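Local coordinates for flagellar motor switch protein FliG (Helicobacter pylori 26695, PDB 5WUJ) that helps form the flagellar motor switch complex, which contacts motor components that determine the direction of rotation, and is required for flagellum synthesis and motility, at residues L35-D38 / S39-I43; E95-K98 / V99-L103. All coordinates share one frame; numbering follows the deposited sequence.

Contact 1 (L35-D38 / S39-I43)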
ATOM      1  N   LEU B  35      11.197  -1.268  14.788  1.00 26.67           N
ATOM      2  CA  LEU B  35      10.245  -0.456  15.528  1.00 34.65           C
ATOM      3  C   LEU B  35      10.487  -0.578  17.028  1.00 38.47           C
ATOM      4  O   LEU B  35      11.093  -1.538  17.510  1.00 47.36           O
ATOM      5  CB  LEU B  35       8.805  -0.858  15.201  1.00 25.83           C
ATOM      6  CG  LEU B  35       8.325  -0.452  13.804  1.00 32.59           C
ATOM      7  CD1 LEU B  35       6.951  -1.044  13.524  1.00 25.89           C
ATOM      8  CD2 LEU B  35       8.315   1.069  13.648  1.00 24.74           C
ATOM      9  N   ASP B  36       9.992   0.415  17.763  1.00 35.24           N
ATOM     10  CA  ASP B  36       9.978   0.410  19.220  1.00 35.54           C
ATOM     11  C   ASP B  36       8.879  -0.533  19.713  1.00 35.19           C
ATOM     12  O   ASP B  36       7.973  -0.910  18.962  1.00 32.76           O
ATOM     13  CB  ASP B  36       9.739   1.825  19.746  1.00 38.31           C
ATOM     14  CG  ASP B  36       8.384   2.371  19.301  1.00 52.20           C
ATOM     15  OD1 ASP B  36       7.428   2.347  20.103  1.00 53.37           O
ATOM     16  OD2 ASP B  36       8.260   2.772  18.121  1.00 48.25           O
ATOM     17  N   ILE B  37       8.947  -0.896  21.001  1.00 28.96           N
ATOM     18  CA  ILE B  37       8.043  -1.917  21.538  1.00 33.80           C
ATOM     19  C   ILE B  37       6.594  -1.452  21.477  1.00 31.43           C
ATOM     20  O   ILE B  37       5.693  -2.223  21.121  1.00 32.86           O
ATOM     21  CB  ILE B  37       8.440  -2.302  22.974  1.00 44.30           C
ATOM     22  CG1 ILE B  37       9.739  -3.100  22.971  1.00 47.31           C
ATOM     23  CG2 ILE B  37       7.321  -3.107  23.638  1.00 41.27           C
ATOM     24  CD1 ILE B  37      10.593  -2.856  24.193  1.00 57.15           C
ATOM     25  N   ASP B  38       6.338  -0.191  21.821  1.00 29.45           N
ATOM     26  CA  ASP B  38       4.961   0.294  21.780  1.00 39.24           C
ATOM     27  C   ASP B  38       4.411   0.280  20.352  1.00 39.59           C
ATOM     28  O   ASP B  38       3.253  -0.097  20.130  1.00 39.04           O
ATOM     29  CB  ASP B  38       4.874   1.691  22.392  1.00 35.42           C
ATOM     30  CG  ASP B  38       4.972   1.665  23.905  1.00 56.27           C
ATOM     31  OD1 ASP B  38       4.280   0.833  24.524  1.00 56.64           O
ATOM     32  OD2 ASP B  38       5.737   2.475  24.476  1.00 63.90           O
ATOM     33  N   SER B  39       5.228   0.673  19.368  1.00 30.12           N
ATOM     34  CA  SER B  39       4.789   0.563  17.979  1.00 32.82           C
ATOM     35  C   SER B  39       4.529  -0.892  17.605  1.00 31.77           C
ATOM     36  O   SER B  39       3.509  -1.208  16.983  1.00 29.54           O
ATOM     37  CB  SER B  39       5.819   1.194  17.031  1.00 31.09           C
ATOM     38  OG  SER B  39       5.757   2.619  17.066  1.00 34.60           O
ATOM     39  N   ILE B  40       5.440  -1.798  17.982  1.00 28.66           N
ATOM     40  CA  ILE B  40       5.258  -3.209  17.632  1.00 28.35           C
ATOM     41  C   ILE B  40       3.985  -3.749  18.261  1.00 33.05           C
ATOM     42  O   ILE B  40       3.249  -4.525  17.639  1.00 30.44           O
ATOM     43  CB  ILE B  40       6.471  -4.051  18.056  1.00 26.76           C
ATOM     44  CG1 ILE B  40       7.721  -3.668  17.260  1.00 27.67           C
ATOM     45  CG2 ILE B  40       6.153  -5.542  17.898  1.00 18.20           C
ATOM     46  CD1 ILE B  40       9.000  -4.246  17.877  1.00 28.09           C
ATOM     47  N   THR B  41       3.701  -3.341  19.495  1.00 23.78           N
ATOM     48  CA  THR B  41       2.497  -3.809  20.173  1.00 30.02           C
ATOM     49  C   THR B  41       1.242  -3.417  19.407  1.00 27.14           C
ATOM     50  O   THR B  41       0.352  -4.247  19.186  1.00 33.31           O
ATOM     51  CB  THR B  41       2.440  -3.248  21.594  1.00 29.77           C
ATOM     52  OG1 THR B  41       3.641  -3.608  22.287  1.00 38.94           O
ATOM     53  CG2 THR B  41       1.238  -3.812  22.324  1.00 32.67           C
ATOM     54  N   GLU B  42       1.144  -2.142  19.018  1.00 31.05           N
ATOM     55  CA  GLU B  42      -0.041  -1.672  18.306  1.00 39.02           C
ATOM     56  C   GLU B  42      -0.175  -2.351  16.946  1.00 36.69           C
ATOM     57  O   GLU B  42      -1.267  -2.788  16.571  1.00 28.51           O
ATOM     58  CB  GLU B  42       0.011  -0.150  18.149  1.00 45.43           C
ATOM     59  CG  GLU B  42      -1.234   0.452  17.503  1.00 60.74           C
ATOM     60  CD  GLU B  42      -2.468   0.332  18.382  1.00 82.67           C
ATOM     61  OE1 GLU B  42      -3.588   0.320  17.828  1.00 90.87           O
ATOM     62  OE2 GLU B  42      -2.319   0.247  19.623  1.00 89.35           O
ATOM     63  N   ILE B  43       0.929  -2.480  16.208  1.00 33.99           N
ATOM     64  CA  ILE B  43       0.837  -3.027  14.859  1.00 33.53           C
ATOM     65  C   ILE B  43       0.558  -4.525  14.905  1.00 34.02           C
ATOM     66  O   ILE B  43      -0.298  -5.034  14.169  1.00 35.00           O
ATOM     67  CB  ILE B  43       2.117  -2.684  14.072  1.00 34.90           C
ATOM     68  CG1 ILE B  43       2.088  -1.206  13.689  1.00 35.57           C
ATOM     69  CG2 ILE B  43       2.231  -3.541  12.818  1.00 37.69           C
ATOM     70  CD1 ILE B  43       3.261  -0.766  12.835  1.00 43.35           C
TER
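With chi1 at 62°, D36 swings its carboxylate between its own backbone N and carbonyl carbon, while S39 holds OG beside its backbone N (chi1 -76°), and the two groups close on each other at the start of helix 37-50. D36 is the N-cap. Its OD1 accepts from S39 N at 2.9 Å, the N-H arriving from above the carboxylate plane, 52° out of it. OD2 takes the hydroxyl S39 OG at 2.7 Å on its syn side, much closer to the plane. Next, I37 O receives two donors from one turn along: T41 N at 2.8 Å and T41 OG1 at 2.7 Å, the hydroxyl standing above the carbonyl plane. Beside these bonds, L35 lays CB against I40 CG1 (3.6 Å), and its CD1 meets I43 CD1 at 3.8 Å, L35 and I43 crossing at about a right angle; I43 carries on to I16 and L20 of helix 12-23. D36 OD2 also forms a salt bridge to a basic side chain of the other protein chain in the assembly. Both carboxylate oxygens are thus engaged, and the negative charge sits at the positive end of the helix dipole, which probably stabilises the ionised form of D36.

Contact 2 (E95-K98 / V99-L103)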
ATOM      1  N   GLU B  95     -12.099   7.246 -19.951  1.00 56.13           N
ATOM      2  CA  GLU B  95     -11.236   8.278 -20.518  1.00 59.81           C
ATOM      3  C   GLU B  95      -9.778   8.082 -20.111  1.00 51.72           C
ATOM      4  O   GLU B  95      -8.872   8.438 -20.875  1.00 48.94           O
ATOM      5  CB  GLU B  95     -11.721   9.670 -20.115  1.00 65.94           C
ATOM      6  CG  GLU B  95     -12.906  10.172 -20.948  1.00 85.47           C
ATOM      7  CD  GLU B  95     -12.665  10.055 -22.451  1.00101.75           C
ATOM      8  OE1 GLU B  95     -11.946  10.912 -23.013  1.00105.25           O
ATOM      9  OE2 GLU B  95     -13.206   9.111 -23.069  1.00107.41           O
ATOM     10  N   ALA B  96      -9.532   7.507 -18.931  1.00 41.39           N
ATOM     11  CA  ALA B  96      -8.159   7.199 -18.530  1.00 45.42           C
ATOM     12  C   ALA B  96      -7.510   6.209 -19.492  1.00 50.29           C
ATOM     13  O   ALA B  96      -6.318   6.328 -19.802  1.00 39.58           O
ATOM     14  CB  ALA B  96      -8.128   6.649 -17.105  1.00 35.90           C
ATOM     15  N   LYS B  97      -8.276   5.231 -19.987  1.00 43.92           N
ATOM     16  CA  LYS B  97      -7.692   4.257 -20.903  1.00 48.28           C
ATOM     17  C   LYS B  97      -7.262   4.920 -22.211  1.00 49.07           C
ATOM     18  O   LYS B  97      -6.219   4.576 -22.778  1.00 47.77           O
ATOM     19  CB  LYS B  97      -8.666   3.101 -21.153  1.00 51.28           C
ATOM     20  CG  LYS B  97      -8.328   2.294 -22.383  1.00 60.96           C
ATOM     21  CD  LYS B  97      -7.989   0.851 -22.043  1.00 72.82           C
ATOM     22  CE  LYS B  97      -7.110   0.215 -23.116  1.00 76.76           C
ATOM     23  NZ  LYS B  97      -6.088  -0.717 -22.548  1.00 78.27           N
ATOM     24  N   LYS B  98      -8.032   5.894 -22.698  1.00 49.14           N
ATOM     25  CA  LYS B  98      -7.614   6.559 -23.930  1.00 51.04           C
ATOM     26  C   LYS B  98      -6.365   7.397 -23.699  1.00 48.01           C
ATOM     27  O   LYS B  98      -5.471   7.436 -24.554  1.00 48.90           O
ATOM     28  CB  LYS B  98      -8.762   7.393 -24.524  1.00 55.93           C
ATOM     29  CG  LYS B  98     -10.086   6.628 -24.539  1.00 63.45           C
ATOM     30  CD  LYS B  98     -11.301   7.493 -24.851  1.00 64.61           C
ATOM     31  CE  LYS B  98     -11.056   8.473 -25.975  1.00 63.43           C
ATOM     32  NZ  LYS B  98     -12.322   8.719 -26.717  1.00 70.74           N
ATOM     33  N   VAL B  99      -6.264   8.050 -22.535  1.00 44.70           N
ATOM     34  CA  VAL B  99      -4.998   8.680 -22.160  1.00 42.06           C
ATOM     35  C   VAL B  99      -3.898   7.629 -22.043  1.00 43.25           C
ATOM     36  O   VAL B  99      -2.797   7.793 -22.585  1.00 41.34           O
ATOM     37  CB  VAL B  99      -5.144   9.477 -20.855  1.00 41.75           C
ATOM     38  CG1 VAL B  99      -3.767   9.946 -20.367  1.00 36.68           C
ATOM     39  CG2 VAL B  99      -6.075  10.673 -21.078  1.00 43.25           C
ATOM     40  N   MET B 100      -4.198   6.516 -21.366  1.00 40.57           N
ATOM     41  CA  MET B 100      -3.174   5.501 -21.138  1.00 39.95           C
ATOM     42  C   MET B 100      -2.615   4.956 -22.449  1.00 42.74           C
ATOM     43  O   MET B 100      -1.398   4.786 -22.586  1.00 42.34           O
ATOM     44  CB  MET B 100      -3.728   4.368 -20.276  1.00 39.67           C
ATOM     45  CG  MET B 100      -3.856   4.777 -18.822  1.00 37.34           C
ATOM     46  SD  MET B 100      -2.263   5.220 -18.102  1.00 33.74           S
ATOM     47  CE  MET B 100      -1.323   3.742 -18.519  1.00 35.55           C
ATOM     48  N   ASP B 101      -3.482   4.697 -23.430  1.00 45.89           N
ATOM     49  CA  ASP B 101      -2.996   4.241 -24.729  1.00 51.06           C
ATOM     50  C   ASP B 101      -2.059   5.270 -25.357  1.00 54.81           C
ATOM     51  O   ASP B 101      -0.987   4.916 -25.861  1.00 49.11           O
ATOM     52  CB  ASP B 101      -4.166   3.924 -25.661  1.00 52.96           C
ATOM     53  CG  ASP B 101      -4.945   2.696 -25.221  1.00 59.48           C
ATOM     54  OD1 ASP B 101      -4.352   1.794 -24.585  1.00 59.05           O
ATOM     55  OD2 ASP B 101      -6.147   2.626 -25.541  1.00 61.89           O
ATOM     56  N   LYS B 102      -2.432   6.553 -25.318  1.00 54.10           N
ATOM     57  CA  LYS B 102      -1.522   7.575 -25.829  1.00 54.32           C
ATOM     58  C   LYS B 102      -0.277   7.691 -24.959  1.00 54.01           C
ATOM     59  O   LYS B 102       0.799   8.024 -25.466  1.00 61.25           O
ATOM     60  CB  LYS B 102      -2.230   8.932 -25.942  1.00 55.69           C
ATOM     61  CG  LYS B 102      -3.131   9.058 -27.158  1.00 61.44           C
ATOM     62  CD  LYS B 102      -2.860  10.343 -27.931  1.00 65.99           C
ATOM     63  CE  LYS B 102      -3.759  10.447 -29.161  1.00 68.52           C
ATOM     64  NZ  LYS B 102      -3.294  11.444 -30.175  1.00 76.03           N
ATOM     65  N   LEU B 103      -0.395   7.387 -23.665  1.00 55.52           N
ATOM     66  CA  LEU B 103       0.737   7.528 -22.752  1.00 58.61           C
ATOM     67  C   LEU B 103       1.784   6.443 -22.981  1.00 65.52           C
ATOM     68  O   LEU B 103       2.988   6.702 -22.852  1.00 68.29           O
ATOM     69  CB  LEU B 103       0.244   7.496 -21.304  1.00 40.65           C
ATOM     70  CG  LEU B 103       1.104   8.120 -20.212  1.00 40.45           C
ATOM     71  CD1 LEU B 103       1.766   9.393 -20.687  1.00 48.21           C
ATOM     72  CD2 LEU B 103       0.233   8.421 -19.014  1.00 37.61           C
TER
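Helix 93-104, the last helix of this all-helical FliG N-terminal domain, supplies the contact: two successive turns joined by i to i+4 pairing, with an acid and a base spaced the same way on the outer face. V99 N reaches E95 O at 3.1 Å, M100 N reaches A96 O at 2.6 Å, and D101 N reaches K97 O at 2.8 Å. The bond from K102 N to K98 O is longer, 3.3 Å, though its N-H still points almost straight at the oxygen (168°).

Among the side chains, K97 and D101 do the work. K97 CG lies opposite the backbone N (chi1 162°) and the chain bends at chi2 and chi4, which carries it along the surface toward the carboxylate one turn on. The salt bridge is long, K97 NZ to D101 OD1 at 3.7 Å, so it should contribute a loose electrostatic attraction rather than a tight ion pair. The side turned to helix 79-91 is apolar: A96, V99 and M100 all touch L87 of that helix, and L103 reaches A83 there, so this helix packs against its predecessor. M100 is buried, its chain folded at chi2 and chi3. Between the lysine and aspartate side chains the closest approach is made by carbon, K97 CE lying 3.5 Å from D101 OD1.

Contact 1 and contact 2 lie on opposite sides of the chain's centre, in series along the sequence. Their centres are 43 Å apart and their nearest atoms about 32 Å apart, so neither touches the other. Both belong to the FliG N-terminal domain, yet they represent different stages of a helix: 35-38 with 39-43 starts helix 37-50, whereas 95-98 with 99-103 lies within helix 93-104. Each packs against a different earlier helix, and no ligand takes part in either. Their surroundings differ as well, since only contact 1 meets another protein chain of the assembly.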